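Local coordinates for B-agarase (Saccharophagus degradans, PDB 4BQ2), which hydrolyses the beta-linkages of agarose from the chain end, as a family 50 exo-beta-agarase, at residues D498-A502 / K559-V563. Sequence-based numbering, arbitrary orientation.
Sequences DSDKA and KALPV
Lys-501, from the first turn of helix 500-503, reaches across to the loop that leads into helix 565-593 and gives its ammonium group to backbone carbonyls there, a lysine-to-loop contact on the surface of the protein, some 26 Å between its centre and that of the chain. The stronger bond runs from Lys-501 NZ to Lys-559 O at 2.8 Å; its C=O...N angle is 150°, and the nitrogen stands 29° from the carbonyl plane. A second, weak bond links Lys-501 NZ to Leu-561 O at 3.2 Å. A water accepts from Lys-501 NZ (3.0 Å) and donates to Ala-560 O (3.1 Å), so that two carbonyls are met directly, the second weakly, and the one between them through water. Such reach depends on the chain shape: CG lies anti to the carbonyl carbon (chi1 -70°), and every later torsion is extended. The methylenes of the same side chain run antiparallel alongside the Val-563 side chain, Lys-501 CG meeting Val-563 CG2 at 3.7 Å, while Asp-500 CB makes a looser approach to that methyl at 4.3 Å. At the start of the helix Ser-499 is the N-cap, its OG accepting from Ala-502 N at 2.9 Å. Asp-500 turns its carboxylate to Arg-568 of helix 565-593, a salt bridge that ties the two helix starts together beside the lysine. Ile-508 of helix 505-511 touches the side chains of both Lys-501 and Lys-559, and Leu-561 packs on Leu-567, placing the contact between helices 505-511 and 565-593.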
loop_
_atom_site.group_PDB
_atom_site.type_symbol
_atom_site.label_atom_id
_atom_site.label_comp_id
_atom_site.label_asym_id
_atom_site.label_seq_id
_atom_site.Cartn_x
_atom_site.Cartn_y
_atom_site.Cartn_z
ATOM N N ASP A 498 12.762 -12.004 0.603
ATOM C CA ASP A 498 12.374 -13.368 0.971
ATOM C C ASP A 498 13.539 -14.347 0.929
ATOM O O ASP A 498 13.545 -15.320 1.665
ATOM C CB ASP A 498 11.295 -13.920 0.038
ATOM C CG ASP A 498 10.214 -12.903 -0.290
ATOM O OD1 ASP A 498 9.767 -12.193 0.622
ATOM O OD2 ASP A 498 9.812 -12.833 -1.475
ATOM N N SER A 499 14.495 -14.106 0.046
ATOM C CA SER A 499 15.622 -15.009 -0.102
ATOM C C SER A 499 16.742 -14.238 -0.751
ATOM O O SER A 499 16.529 -13.167 -1.329
ATOM C CB SER A 499 15.249 -16.223 -0.960
ATOM O OG SER A 499 15.209 -15.867 -2.332
ATOM N N ASP A 500 17.942 -14.790 -0.685
ATOM C CA ASP A 500 19.075 -14.120 -1.302
ATOM C C ASP A 500 18.920 -14.052 -2.831
ATOM O O ASP A 500 19.177 -13.007 -3.449
ATOM C CB ASP A 500 20.393 -14.737 -0.828
ATOM C CG ASP A 500 20.720 -14.332 0.603
ATOM O OD1 ASP A 500 20.706 -13.107 0.865
ATOM O OD2 ASP A 500 20.970 -15.227 1.457
ATOM N N LYS A 501 18.417 -15.130 -3.429
ATOM C CA LYS A 501 18.101 -15.091 -4.850
ATOM C C LYS A 501 16.997 -14.120 -5.230
ATOM O O LYS A 501 17.034 -13.554 -6.348
ATOM C CB LYS A 501 17.779 -16.479 -5.387
ATOM C CG LYS A 501 19.019 -17.372 -5.449
ATOM C CD LYS A 501 18.680 -18.698 -6.083
ATOM C CE LYS A 501 19.835 -19.672 -5.968
ATOM N NZ LYS A 501 19.530 -20.875 -6.772
ATOM N N ALA A 502 16.029 -13.915 -4.329
ATOM C CA ALA A 502 14.965 -12.925 -4.589
ATOM C C ALA A 502 15.584 -11.539 -4.499
ATOM O O ALA A 502 15.371 -10.694 -5.349
ATOM C CB ALA A 502 13.826 -13.069 -3.587
ATOM N N LYS A 559 20.970 -18.595 -12.035
ATOM C CA LYS A 559 19.769 -18.868 -11.260
ATOM C C LYS A 559 19.793 -20.260 -10.648
ATOM O O LYS A 559 19.280 -20.459 -9.563
ATOM C CB LYS A 559 18.550 -18.677 -12.156
ATOM C CG LYS A 559 17.216 -19.128 -11.613
ATOM C CD LYS A 559 16.097 -18.616 -12.521
ATOM C CE LYS A 559 16.450 -18.645 -14.012
ATOM N NZ LYS A 559 16.490 -20.000 -14.653
ATOM N N ALA A 560 20.411 -21.219 -11.342
ATOM C CA ALA A 560 20.523 -22.582 -10.811
ATOM C C ALA A 560 21.721 -22.796 -9.853
ATOM O O ALA A 560 21.816 -23.842 -9.218
ATOM C CB ALA A 560 20.531 -23.594 -11.956
ATOM N N LEU A 561 22.618 -21.815 -9.729
ATOM C CA LEU A 561 23.786 -21.936 -8.836
ATOM C C LEU A 561 23.455 -21.541 -7.395
ATOM O O LEU A 561 22.723 -20.569 -7.166
ATOM C CB LEU A 561 24.957 -21.065 -9.323
ATOM C CG LEU A 561 25.402 -21.181 -10.792
ATOM C CD1 LEU A 561 26.471 -20.150 -11.162
ATOM C CD2 LEU A 561 25.885 -22.603 -11.071
ATOM N N PRO A 562 24.023 -22.269 -6.409
ATOM C CA PRO A 562 23.807 -21.865 -5.013
ATOM C C PRO A 562 24.487 -20.528 -4.763
ATOM O O PRO A 562 25.522 -20.236 -5.379
ATOM C CB PRO A 562 24.470 -22.983 -4.202
ATOM C CG PRO A 562 25.450 -23.638 -5.126
ATOM C CD PRO A 562 24.970 -23.399 -6.540
ATOM N N VAL A 563 23.909 -19.705 -3.897
ATOM C CA VAL A 563 24.536 -18.424 -3.574
ATOM C C VAL A 563 25.762 -18.652 -2.683
ATOM O O VAL A 563 25.644 -19.159 -1.571
ATOM C CB VAL A 563 23.569 -17.420 -2.905
ATOM C CG1 VAL A 563 24.174 -16.027 -2.929
ATOM C CG2 VAL A 563 22.214 -17.394 -3.616
HETATM O O HOH W 1 20.953 -23.439 -6.293
#